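Local coordinates for acyl-CoA hydrolase (Bacillus halodurans, PDB 1VPM), which probably hydrolyses the thioester bond of long-chain fatty acyl-CoA, releasing a fatty acid and coenzyme A, at residues E20-I25 with G90-T95; I53-A58 with L124-V129; K60-A65 with K136-V141; T68-S73 with E160-R165. All coordinates share one frame; numbering follows the deposited sequence. Where two conformers were deposited one is given.

Contact 1: E20-I25 with G90-T95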
# COMPACT_ATOMS: atom_id res chain seq x y z
N GLU A 20 23.85 -13.59 -17.58
CA GLU A 20 23.89 -12.19 -17.32
C GLU A 20 22.76 -11.39 -17.92
O GLU A 20 22.45 -10.35 -17.39
CB GLU A 20 25.24 -11.64 -17.83
CG GLU A 20 25.60 -10.26 -17.40
CD GLU A 20 25.77 -10.09 -15.87
OE1 GLU A 20 26.04 -11.06 -15.14
OE2 GLU A 20 25.62 -8.97 -15.41
N ARG A 21 22.13 -11.86 -19.01
CA ARG A 21 20.98 -11.13 -19.60
C ARG A 21 19.83 -11.03 -18.59
O ARG A 21 19.10 -10.08 -18.60
CB ARG A 21 20.47 -11.83 -20.90
CG ARG A 21 19.08 -11.37 -21.53
CD ARG A 21 18.35 -12.47 -22.50
NE ARG A 21 17.31 -11.86 -23.35
CZ ARG A 21 17.56 -11.14 -24.43
NH1 ARG A 21 18.81 -10.91 -24.80
NH2 ARG A 21 16.57 -10.62 -25.13
N SER A 22 19.66 -12.07 -17.78
CA SER A 22 18.50 -12.20 -16.89
C SER A 22 18.78 -11.55 -15.52
O SER A 22 17.84 -11.25 -14.76
CB SER A 22 18.20 -13.72 -16.69
OG SER A 22 19.16 -14.39 -15.79
N ARG A 23 20.06 -11.33 -15.20
CA ARG A 23 20.42 -11.06 -13.80
C ARG A 23 19.83 -9.74 -13.35
O ARG A 23 19.89 -8.74 -14.06
CB ARG A 23 21.93 -11.13 -13.61
CG ARG A 23 22.34 -10.94 -12.13
CD ARG A 23 23.79 -11.31 -11.90
NE ARG A 23 24.63 -10.31 -12.55
CZ ARG A 23 24.93 -9.12 -12.04
NH1 ARG A 23 24.48 -8.75 -10.85
NH2 ARG A 23 25.69 -8.29 -12.75
N THR A 24 19.20 -9.74 -12.17
CA THR A 24 18.49 -8.61 -11.68
C THR A 24 18.77 -8.40 -10.21
O THR A 24 18.91 -9.33 -9.45
CB THR A 24 16.97 -8.75 -11.87
OG1 THR A 24 16.70 -9.14 -13.23
CG2 THR A 24 16.17 -7.49 -11.50
N ILE A 25 18.92 -7.14 -9.87
CA ILE A 25 19.14 -6.71 -8.48
C ILE A 25 18.03 -5.80 -7.99
O ILE A 25 17.51 -4.89 -8.70
CB ILE A 25 20.50 -6.03 -8.32
CG1 ILE A 25 21.61 -7.11 -8.46
CG2 ILE A 25 20.58 -5.26 -6.94
CD1 ILE A 25 22.88 -6.52 -8.83
N GLY A 90 18.83 -12.11 -8.41
CA GLY A 90 18.27 -13.26 -9.06
C GLY A 90 18.90 -13.47 -10.43
O GLY A 90 19.31 -12.49 -11.08
N PHE A 91 19.00 -14.72 -10.82
CA PHE A 91 19.32 -15.08 -12.20
C PHE A 91 18.84 -16.46 -12.57
O PHE A 91 18.66 -17.33 -11.72
CB PHE A 91 20.82 -14.92 -12.47
CG PHE A 91 21.70 -15.56 -11.46
CD1 PHE A 91 22.15 -14.85 -10.36
CD2 PHE A 91 22.18 -16.84 -11.67
CE1 PHE A 91 23.03 -15.43 -9.47
CE2 PHE A 91 23.06 -17.41 -10.78
CZ PHE A 91 23.50 -16.69 -9.69
N VAL A 92 18.59 -16.63 -13.86
CA VAL A 92 18.18 -17.90 -14.42
C VAL A 92 19.41 -18.79 -14.41
O VAL A 92 20.46 -18.42 -14.92
CB VAL A 92 17.62 -17.74 -15.87
CG1 VAL A 92 17.35 -19.08 -16.48
CG2 VAL A 92 16.37 -16.95 -15.85
N THR A 93 19.25 -20.01 -13.88
CA THR A 93 20.34 -20.95 -13.73
C THR A 93 20.24 -22.10 -14.70
O THR A 93 21.25 -22.70 -15.02
CB THR A 93 20.35 -21.58 -12.33
OG1 THR A 93 19.06 -22.07 -12.00
CG2 THR A 93 20.73 -20.58 -11.34
N HIS A 94 19.04 -22.36 -15.22
CA HIS A 94 18.78 -23.56 -16.08
C HIS A 94 17.37 -23.45 -16.62
O HIS A 94 16.53 -22.81 -16.05
CB HIS A 94 18.90 -24.88 -15.28
CG HIS A 94 18.97 -26.14 -16.11
ND1 HIS A 94 17.91 -27.01 -16.22
CD2 HIS A 94 20.01 -26.72 -16.76
CE1 HIS A 94 18.27 -28.05 -16.95
NE2 HIS A 94 19.54 -27.90 -17.30
N THR A 95 17.10 -24.11 -17.73
CA THR A 95 15.79 -24.04 -18.35
C THR A 95 15.33 -25.42 -18.80
O THR A 95 16.14 -26.30 -19.07
CB THR A 95 15.77 -23.11 -19.60
OG1 THR A 95 16.54 -23.66 -20.68
CG2 THR A 95 16.21 -21.70 -19.24
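The Phe91 ring and the Arg23 guanidinium cross obliquely, their planes 75° apart. Arg23 CD comes obliquely to the Phe91 ring, 4.2 Å from CD1. The edge of the guanidinium is taken by the carboxylate of Glu20, which lies in its plane. Arg23 grips it side-on. NE goes to Glu20 OE1 and NH2 to Glu20 OE2, the latter at 2.7 Å and on the syn lone pair. Arg23 CG stands anti to the backbone N (chi1 -176°), and the chain bends at chi3, which brings the guanidinium back to Glu20. Arg23 was deposited in two conformers, so this grip is less certain. Arg23 NH1 also forms a salt bridge with Glu89. The two backbones are joined as an antiparallel hydrogen-bonded pair of Thr24 and Gly90. Thr24 N gives to Gly90 O, and Gly90 N returns a bond to Thr24 O, each at 3.0 Å. Arg23 CA also approaches Gly90 O at 3.3 Å, a CA-H...O contact. Beyond this pair, Ser22 takes over with its side chain. Val92 N donates almost straight to Ser22 OG at 3.0 Å, with an angle of 171° at the hydrogen. The same OG is bonded to Val19 O, so this buried hydroxyl serves two backbone groups. Thr24 OG1 donates to Ser22 O and also meets Lys60 NZ. The pair joins strand 24-29, outermost in this chain's hot-dog sheet, to strand 85-95. Ser22 packs on Thr57 and His61 of helix 43-62, Phe91 reaches Glu147 of helix 146-166, and Ile25 meets Ile25 of the second subunit.

Contact 2: I53-A58 with L124-V129. With COA (coenzyme A), chain D.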
# COMPACT_ATOMS: atom_id res chain seq x y z
N ILE A 53 11.53 -10.45 -7.67
CA ILE A 53 12.80 -10.40 -8.40
C ILE A 53 12.87 -11.61 -9.34
O ILE A 53 13.39 -11.53 -10.44
CB ILE A 53 14.02 -10.25 -7.49
CG1 ILE A 53 15.26 -9.82 -8.30
CG2 ILE A 53 14.31 -11.39 -6.71
CD1 ILE A 53 16.39 -9.34 -7.49
N ALA A 54 12.31 -12.73 -8.95
CA ALA A 54 12.31 -13.88 -9.83
C ALA A 54 11.50 -13.67 -11.09
O ALA A 54 11.89 -14.14 -12.16
CB ALA A 54 11.86 -15.12 -9.09
N ALA A 55 10.35 -13.03 -10.96
CA ALA A 55 9.48 -12.68 -12.08
C ALA A 55 10.22 -11.76 -13.02
O ALA A 55 10.18 -11.96 -14.24
CB ALA A 55 8.23 -12.04 -11.61
N LEU A 56 10.87 -10.72 -12.48
CA LEU A 56 11.65 -9.82 -13.32
C LEU A 56 12.75 -10.52 -14.09
O LEU A 56 12.92 -10.31 -15.30
CB LEU A 56 12.21 -8.64 -12.49
CG LEU A 56 11.26 -7.53 -12.06
CD1 LEU A 56 11.86 -6.76 -10.92
CD2 LEU A 56 10.94 -6.61 -13.24
N THR A 57 13.48 -11.35 -13.38
CA THR A 57 14.54 -12.16 -13.96
C THR A 57 14.06 -13.04 -15.13
O THR A 57 14.65 -13.09 -16.22
CB THR A 57 15.19 -12.96 -12.85
OG1 THR A 57 15.71 -12.03 -11.85
CG2 THR A 57 16.31 -13.85 -13.38
N ALA A 58 12.96 -13.75 -14.88
CA ALA A 58 12.42 -14.68 -15.85
C ALA A 58 11.84 -13.92 -17.05
O ALA A 58 11.99 -14.33 -18.19
CB ALA A 58 11.35 -15.55 -15.17
N LEU A 124 13.32 -20.92 -7.54
CA LEU A 124 11.98 -20.94 -8.00
C LEU A 124 11.89 -21.51 -9.41
O LEU A 124 12.87 -21.54 -10.17
CB LEU A 124 11.43 -19.53 -8.02
CG LEU A 124 11.31 -18.79 -6.70
CD1 LEU A 124 12.63 -18.13 -6.35
CD2 LEU A 124 10.19 -17.70 -6.73
N THR A 125 10.70 -21.95 -9.75
CA THR A 125 10.43 -22.40 -11.12
C THR A 125 9.41 -21.44 -11.71
O THR A 125 8.23 -21.37 -11.25
CB THR A 125 9.92 -23.84 -11.16
OG1 THR A 125 10.92 -24.75 -10.65
CG2 THR A 125 9.63 -24.23 -12.61
N MSE A 126 9.83 -20.74 -12.77
CA MSE A 126 9.00 -19.78 -13.46
C MSE A 126 8.65 -20.34 -14.82
O MSE A 126 9.48 -20.97 -15.43
CB MSE A 126 9.77 -18.46 -13.65
CG MSE A 126 10.40 -17.86 -12.40
SE MSE A 126 9.03 -17.56 -10.94
CE MSE A 126 8.06 -16.24 -11.88
N VAL A 127 7.44 -20.07 -15.29
CA VAL A 127 6.96 -20.57 -16.58
C VAL A 127 6.59 -19.40 -17.43
O VAL A 127 5.83 -18.58 -17.00
CB VAL A 127 5.79 -21.57 -16.42
CG1 VAL A 127 5.27 -22.00 -17.77
CG2 VAL A 127 6.27 -22.79 -15.66
N ALA A 128 7.16 -19.31 -18.63
CA ALA A 128 6.78 -18.26 -19.59
C ALA A 128 5.44 -18.60 -20.19
O ALA A 128 5.20 -19.78 -20.51
CB ALA A 128 7.83 -18.19 -20.71
N VAL A 129 4.58 -17.61 -20.34
CA VAL A 129 3.27 -17.78 -20.93
C VAL A 129 3.00 -16.81 -22.07
O VAL A 129 3.46 -15.66 -22.02
CB VAL A 129 2.14 -17.71 -19.88
CG1 VAL A 129 2.34 -18.77 -18.81
CG2 VAL A 129 1.96 -16.32 -19.27
N1A COA D . 7.26 -27.08 -9.96
C2A COA D . 8.25 -26.99 -10.89
N3A COA D . 7.92 -27.07 -12.26
C4A COA D . 6.61 -27.21 -12.63
C5A COA D . 5.59 -27.31 -11.67
C6A COA D . 5.92 -27.25 -10.31
N6A COA D . 4.96 -27.49 -9.40
N7A COA D . 4.41 -27.47 -12.34
C8A COA D . 4.66 -27.47 -13.68
N9A COA D . 6.01 -27.32 -13.86
C1B COA D . 6.67 -27.07 -15.13
C2B COA D . 6.58 -28.30 -16.01
O2B COA D . 7.53 -29.26 -15.62
C3B COA D . 6.83 -27.70 -17.38
O3B COA D . 8.23 -27.73 -17.57
P3B COA D . 8.94 -27.80 -19.00
O7A COA D . 9.21 -29.22 -19.31
O8A COA D . 10.24 -27.09 -19.04
O9A COA D . 8.04 -27.09 -19.97
C4B COA D . 6.22 -26.30 -17.26
O4B COA D . 5.94 -26.12 -15.87
C5B COA D . 4.90 -26.12 -18.01
O5B COA D . 3.98 -27.10 -17.54
P1A COA D . 3.08 -28.05 -18.52
O1A COA D . 2.98 -29.43 -17.90
O2A COA D . 3.60 -28.05 -19.95
O3A COA D . 1.63 -27.35 -18.60
P2A COA D . 0.61 -27.01 -17.38
O4A COA D . 0.55 -28.20 -16.43
O5A COA D . -0.70 -26.60 -18.03
O6A COA D . 1.22 -25.71 -16.63
CBP COA D . 1.60 -24.51 -14.59
CCP COA D . 1.89 -25.79 -15.38
CDP COA D . 2.64 -24.34 -13.48
CEP COA D . 1.72 -23.34 -15.59
CAP COA D . 0.16 -24.59 -14.00
OAP COA D . -0.08 -25.71 -13.14
C9P COA D . -0.18 -23.30 -13.29
O9P COA D . -0.61 -22.23 -14.10
N8P COA D . -0.05 -23.16 -11.96
C7P COA D . -0.40 -21.87 -11.40
C6P COA D . 0.73 -20.85 -11.59
C5P COA D . 0.38 -19.54 -10.93
O5P COA D . -0.60 -18.89 -11.36
N4P COA D . 1.13 -19.15 -9.89
C3P COA D . 0.91 -17.88 -9.24
C2P COA D . 0.13 -17.89 -7.93
S1P COA D . -1.39 -18.92 -7.73
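Ile53 O is gripped twice by Thr57, one turn on, in the helix that lays Ala54 and Ala58 against Leu124 and Met126. Thr57 N reaches Ile53 O at 2.9 Å and Thr57 OG1 reaches it at 2.8 Å, from opposite faces of the carbonyl plane. The hydroxyl of a buried threonine is thus satisfied within its own helix. The side-chain contacts across to the strand are apolar. Ala54 CB sits against the Leu124 branches, nearest CD2 at 3.9 Å. This is the hot-dog fold: the long helix 43-62 lies across the sheet. The axis of segment 53-58 passes that of 124-129 at 9.1 Å, crossing at -46°. The small Ala54, Ala55 and Ala58 are consistent with this approach. Met126, modelled as selenomethionine, lies along them. Its CB is 3.6 Å from Ala58 CB. The chain bends at both chi2 and chi3, curling SE past Ala54 CB and setting CE over the backbone of Ala55, 3.8 Å from its CA. Thr125 and Val127 alternate with Met126 and face the other way, toward coenzyme A. Thr125 CG2 lies 3.3 Å from N3A of the adenine, and Val127 CG2 lies 3.4 Å from the ribose O4B.

Contact 3: K60-A65 with K136-V141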
# COMPACT_ATOMS: atom_id res chain seq x y z
N LYS A 60 12.92 -11.07 -18.19
CA LYS A 60 14.09 -10.64 -18.95
C LYS A 60 14.69 -11.74 -19.79
O LYS A 60 15.17 -11.48 -20.91
CB LYS A 60 15.19 -10.06 -18.03
CG LYS A 60 14.89 -8.70 -17.61
CD LYS A 60 15.65 -8.24 -16.35
CE LYS A 60 17.07 -7.90 -16.52
NZ LYS A 60 17.47 -7.04 -15.34
N HIS A 61 14.70 -12.96 -19.25
CA HIS A 61 15.26 -14.09 -20.01
C HIS A 61 14.39 -14.48 -21.18
O HIS A 61 14.90 -14.75 -22.26
CB HIS A 61 15.50 -15.29 -19.11
CG HIS A 61 16.15 -16.42 -19.82
ND1 HIS A 61 17.48 -16.41 -20.16
CD2 HIS A 61 15.63 -17.59 -20.27
CE1 HIS A 61 17.75 -17.54 -20.80
NE2 HIS A 61 16.65 -18.28 -20.86
N ALA A 62 13.08 -14.50 -20.96
CA ALA A 62 12.10 -15.04 -21.92
C ALA A 62 11.38 -14.02 -22.75
O ALA A 62 10.65 -14.38 -23.68
CB ALA A 62 11.10 -15.85 -21.18
N ASN A 63 11.54 -12.74 -22.39
CA ASN A 63 10.79 -11.66 -23.02
C ASN A 63 9.29 -11.98 -23.13
O ASN A 63 8.67 -11.86 -24.19
CB ASN A 63 11.42 -11.29 -24.36
CG ASN A 63 12.85 -10.76 -24.22
OD1 ASN A 63 13.81 -11.48 -24.45
ND2 ASN A 63 12.98 -9.51 -23.81
N SER A 64 8.70 -12.34 -21.99
CA SER A 64 7.34 -12.87 -21.92
C SER A 64 6.75 -12.57 -20.58
O SER A 64 7.47 -12.43 -19.61
CB SER A 64 7.30 -14.41 -22.07
OG SER A 64 7.85 -14.83 -23.30
N ALA A 65 5.42 -12.56 -20.50
CA ALA A 65 4.79 -12.74 -19.20
C ALA A 65 5.23 -14.08 -18.60
O ALA A 65 5.56 -15.02 -19.33
CB ALA A 65 3.27 -12.73 -19.34
N LYS A 136 4.87 -21.30 -22.94
CA LYS A 136 5.52 -20.84 -24.16
C LYS A 136 7.01 -21.24 -24.06
O LYS A 136 7.62 -21.11 -23.00
CB LYS A 136 5.33 -19.30 -24.20
CG LYS A 136 6.23 -18.49 -25.07
CD LYS A 136 5.90 -17.03 -24.88
CE LYS A 136 6.58 -16.17 -25.91
NZ LYS A 136 6.16 -14.74 -25.70
N PRO A 137 7.61 -21.69 -25.17
CA PRO A 137 9.03 -22.06 -25.18
C PRO A 137 9.95 -20.94 -24.77
O PRO A 137 9.71 -19.76 -25.09
CB PRO A 137 9.29 -22.42 -26.66
CG PRO A 137 7.98 -22.76 -27.19
CD PRO A 137 6.99 -21.91 -26.49
N VAL A 138 10.98 -21.30 -24.01
CA VAL A 138 11.99 -20.34 -23.54
C VAL A 138 13.36 -20.68 -24.11
O VAL A 138 13.67 -21.86 -24.38
CB VAL A 138 12.07 -20.27 -21.99
CG1 VAL A 138 10.70 -19.87 -21.46
CG2 VAL A 138 12.56 -21.57 -21.41
N PRO A 139 14.19 -19.64 -24.30
CA PRO A 139 15.55 -19.92 -24.74
C PRO A 139 16.37 -20.61 -23.63
O PRO A 139 16.05 -20.55 -22.43
CB PRO A 139 16.09 -18.53 -25.08
CG PRO A 139 15.23 -17.57 -24.37
CD PRO A 139 13.96 -18.21 -24.04
N GLN A 140 17.44 -21.26 -24.02
CA GLN A 140 18.38 -21.77 -23.01
C GLN A 140 19.23 -20.68 -22.41
O GLN A 140 19.30 -19.58 -22.93
CB GLN A 140 19.27 -22.82 -23.64
CG GLN A 140 18.54 -24.04 -24.03
CD GLN A 140 19.49 -25.12 -24.55
OE1 GLN A 140 20.70 -24.90 -24.70
NE2 GLN A 140 18.93 -26.29 -24.84
N VAL A 141 19.86 -20.99 -21.30
CA VAL A 141 20.80 -20.11 -20.63
C VAL A 141 22.23 -20.66 -20.79
O VAL A 141 22.43 -21.89 -20.90
CB VAL A 141 20.38 -19.93 -19.15
CG1 VAL A 141 20.70 -21.17 -18.31
CG2 VAL A 141 20.98 -18.69 -18.59
O HOH W 1 10.87 -16.85 -25.07
O HOH W 2 9.00 -13.78 -26.23
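The C-terminal end of the hot-dog helix 43-62, with His61 and Ala62, meets the loop that leads into the short strand 140-142. The two segments run nearly antiparallel, and Asn63 leaves the helix with a positive phi. His61 carries the main polar link. Its NE2 donates to Pro139 O at 2.8 Å, with 160° at the hydrogen. The oxygen lies close to the ring plane, but the donor stands well above the carbonyl plane, 57° out. His61 CG, anti to the backbone N (chi1 -177°), sends the ring out to Pro139. The next carbonyl is also at the ring edge, with His61 CE1 3.3 Å from Gln140 O. Pro139 packs back on the helix, CG 3.5 Å from His61 O. A leucine in place of His61 would probably leave Pro139 O without this donor and the loop less firmly held to the helix. Ala62 CB touches Val138 CG1 at 4.0 Å. At the far end the extended Lys136 chain runs alongside Ser64, and NZ donates to Ser64 OG at 2.9 Å. Ser64 OG in turn gives to Ala62 O, a carbonyl at the helix end. Ser64 was deposited in two conformers, so both bonds are less certain. One water joins Ala62 O to Pro137 O, and a second joins Asn63 O to Lys136 NZ. Ala62, Ser64 and Val138 rest on Ala128 of strand 116-129. His61 also packs on Val92 and Thr95 of strand 85-95 and on Met100 of strand 99-109, while Asn63 ND2 bonds to Leu111 O of the second subunit.

Contact 4: T68-S73 with E160-R165. With COA (coenzyme A), chain D.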
# COMPACT_ATOMS: atom_id res chain seq x y z
N THR A 68 4.58 -18.05 -11.59
CA THR A 68 5.38 -18.84 -10.68
C THR A 68 4.78 -20.24 -10.55
O THR A 68 3.64 -20.39 -10.12
CB THR A 68 5.45 -18.21 -9.32
OG1 THR A 68 5.96 -16.87 -9.46
CG2 THR A 68 6.35 -19.05 -8.38
N ALA A 69 5.49 -21.25 -11.02
CA ALA A 69 5.01 -22.61 -10.85
C ALA A 69 5.21 -23.19 -9.46
O ALA A 69 4.36 -23.92 -8.92
CB ALA A 69 5.71 -23.52 -11.84
N SER A 70 6.36 -22.87 -8.91
CA SER A 70 6.77 -23.32 -7.57
C SER A 70 7.96 -22.52 -7.01
O SER A 70 8.67 -21.80 -7.72
CB SER A 70 7.06 -24.83 -7.57
OG SER A 70 8.22 -25.08 -8.29
N ILE A 71 8.13 -22.62 -5.70
CA ILE A 71 9.30 -22.21 -4.98
C ILE A 71 9.77 -23.41 -4.13
O ILE A 71 8.96 -24.16 -3.59
CB ILE A 71 9.03 -20.88 -4.16
CG1 ILE A 71 10.33 -20.40 -3.52
CG2 ILE A 71 7.97 -21.07 -3.09
CD1 ILE A 71 10.26 -19.00 -2.91
N ASP A 72 11.07 -23.65 -4.08
CA ASP A 72 11.60 -24.70 -3.22
C ASP A 72 11.57 -24.17 -1.78
O ASP A 72 11.25 -22.99 -1.53
CB ASP A 72 13.04 -25.05 -3.63
CG ASP A 72 13.11 -25.71 -4.98
OD1 ASP A 72 12.05 -26.00 -5.62
OD2 ASP A 72 14.28 -25.97 -5.36
N SER A 73 11.98 -25.01 -0.85
CA SER A 73 11.98 -24.59 0.55
C SER A 73 12.86 -23.33 0.75
O SER A 73 13.86 -23.09 0.02
CB SER A 73 12.43 -25.75 1.45
OG SER A 73 13.75 -26.09 1.18
N GLU A 160 14.34 -33.09 -10.93
CA GLU A 160 13.87 -34.44 -10.61
C GLU A 160 13.22 -34.48 -9.23
O GLU A 160 12.18 -35.13 -9.06
CB GLU A 160 15.02 -35.46 -10.72
CG GLU A 160 14.60 -36.90 -10.62
CD GLU A 160 13.52 -37.30 -11.64
OE1 GLU A 160 13.48 -36.73 -12.76
OE2 GLU A 160 12.71 -38.19 -11.31
N ASN A 161 13.82 -33.79 -8.26
CA ASN A 161 13.22 -33.66 -6.92
C ASN A 161 11.87 -32.97 -6.92
O ASN A 161 11.00 -33.35 -6.15
CB ASN A 161 14.19 -33.01 -5.94
CG ASN A 161 15.39 -33.89 -5.63
OD1 ASN A 161 15.46 -35.03 -6.08
ND2 ASN A 161 16.34 -33.36 -4.87
N ARG A 162 11.68 -31.95 -7.75
CA ARG A 162 10.40 -31.27 -7.82
C ARG A 162 9.34 -32.20 -8.41
O ARG A 162 8.19 -32.17 -7.97
CB ARG A 162 10.50 -29.99 -8.64
CG ARG A 162 11.47 -28.97 -8.04
CD ARG A 162 11.60 -27.74 -8.86
NE ARG A 162 12.69 -26.97 -8.26
CZ ARG A 162 13.84 -26.67 -8.85
NH1 ARG A 162 14.07 -26.95 -10.14
NH2 ARG A 162 14.74 -26.02 -8.16
N LYS A 163 9.72 -32.99 -9.41
CA LYS A 163 8.79 -34.00 -9.96
C LYS A 163 8.38 -35.02 -8.89
O LYS A 163 7.18 -35.33 -8.74
CB LYS A 163 9.42 -34.72 -11.16
CG LYS A 163 9.45 -33.85 -12.42
N LYS A 164 9.36 -35.53 -8.15
CA LYS A 164 9.07 -36.51 -7.10
C LYS A 164 8.14 -35.96 -6.02
O LYS A 164 7.20 -36.64 -5.60
CB LYS A 164 10.37 -37.03 -6.47
CG LYS A 164 11.25 -37.86 -7.40
N ARG A 165 8.36 -34.74 -5.57
CA ARG A 165 7.63 -34.23 -4.40
C ARG A 165 6.19 -33.92 -4.73
O ARG A 165 5.32 -33.90 -3.83
CB ARG A 165 8.31 -32.98 -3.85
CG ARG A 165 7.93 -31.71 -4.58
CD ARG A 165 8.77 -30.60 -4.10
NE ARG A 165 8.47 -29.35 -4.80
CZ ARG A 165 9.37 -28.38 -4.96
NH1 ARG A 165 10.61 -28.52 -4.52
NH2 ARG A 165 9.04 -27.28 -5.59
N1A COA D . 7.26 -27.08 -9.96
C2A COA D . 8.25 -26.99 -10.89
N3A COA D . 7.92 -27.07 -12.26
C4A COA D . 6.61 -27.21 -12.63
C5A COA D . 5.59 -27.31 -11.67
C6A COA D . 5.92 -27.25 -10.31
N6A COA D . 4.96 -27.49 -9.40
N7A COA D . 4.41 -27.47 -12.34
C8A COA D . 4.66 -27.47 -13.68
N9A COA D . 6.01 -27.32 -13.86
C1B COA D . 6.67 -27.07 -15.13
C2B COA D . 6.58 -28.30 -16.01
O2B COA D . 7.53 -29.26 -15.62
C3B COA D . 6.83 -27.70 -17.38
O3B COA D . 8.23 -27.73 -17.57
P3B COA D . 8.94 -27.80 -19.00
O7A COA D . 9.21 -29.22 -19.31
O8A COA D . 10.24 -27.09 -19.04
O9A COA D . 8.04 -27.09 -19.97
C4B COA D . 6.22 -26.30 -17.26
O4B COA D . 5.94 -26.12 -15.87
C5B COA D . 4.90 -26.12 -18.01
O5B COA D . 3.98 -27.10 -17.54
P1A COA D . 3.08 -28.05 -18.52
O1A COA D . 2.98 -29.43 -17.90
O2A COA D . 3.60 -28.05 -19.95
O3A COA D . 1.63 -27.35 -18.60
P2A COA D . 0.61 -27.01 -17.38
O4A COA D . 0.55 -28.20 -16.43
O5A COA D . -0.70 -26.60 -18.03
O6A COA D . 1.22 -25.71 -16.63
CBP COA D . 1.60 -24.51 -14.59
CCP COA D . 1.89 -25.79 -15.38
CDP COA D . 2.64 -24.34 -13.48
CEP COA D . 1.72 -23.34 -15.59
CAP COA D . 0.16 -24.59 -14.00
OAP COA D . -0.08 -25.71 -13.14
C9P COA D . -0.18 -23.30 -13.29
O9P COA D . -0.61 -22.23 -14.10
N8P COA D . -0.05 -23.16 -11.96
C7P COA D . -0.40 -21.87 -11.40
C6P COA D . 0.73 -20.85 -11.59
C5P COA D . 0.38 -19.54 -10.93
O5P COA D . -0.60 -18.89 -11.36
N4P COA D . 1.13 -19.15 -9.89
C3P COA D . 0.91 -17.88 -9.24
C2P COA D . 0.13 -17.89 -7.93
S1P COA D . -1.39 -18.92 -7.73
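Arg162 is the first residue of helix segment 160-165 to meet Asp72, and it does so side-on. Its NE gives a straight bond to Asp72 OD1, 2.9 Å and 172°, on the syn lone pair. Its NH2 reaches Asp72 OD2 at 2.8 Å. Carboxylate and guanidinium are nearly coplanar, 27° apart. NH2 has a further acid partner in Glu101. The Arg162 chain is extended from CG to NE, and its CD passes 4.0 Å from C2A of the coenzyme A adenine. One turn on, Arg165 approaches end-on. NH1 and NH2 both point at Asp72 OD1, NH1 at 3.1 Å, with the two planes 88° apart. OD1 thus takes three N-H groups. Arg162 CG lies over one face of the Arg165 guanidinium, 3.5 Å above it and displaced toward its rim. With an alanine at Asp72, both guanidinium groups would probably lose their shared anion, leaving Glu101 to Arg162 and Asp75 of the third subunit to Arg165. Arg165 NH2 pairs with that Asp75 and is near Ser70. Ser70 OG comes to 2.8 Å from adenine N1A, and Thr68 O accepts from N4P of the pantetheine arm at 2.8 Å. Ala69 and Ser70 both face Thr125, a classic beta bulge. This salt-bridge network ties the C-terminal helix to strand 65-75 beside the coenzyme A pocket, where the sheet runs on into the third subunit.

In the fold
The first segments come in the order of contacts 1 to 4, and the second segments follow in the same order, so all four cross along the chain. Contacts 1, 2 and 4 reach the same five-stranded antiparallel sheet. Contacts 2 and 3 share helix 43-62, and their centres are 9 Å apart, as are those of contacts 1 and 2. Contact 1 lies on one outermost strand of this chain, near the second subunit. Contact 4 is on the other, where the sheet continues into the third subunit; its centre is 18 Å from that of contact 1. Contacts 2 and 4 use neighbouring strands. Strand 116-129 packs on helix 43-62 with one face and lines the coenzyme A pocket with the other.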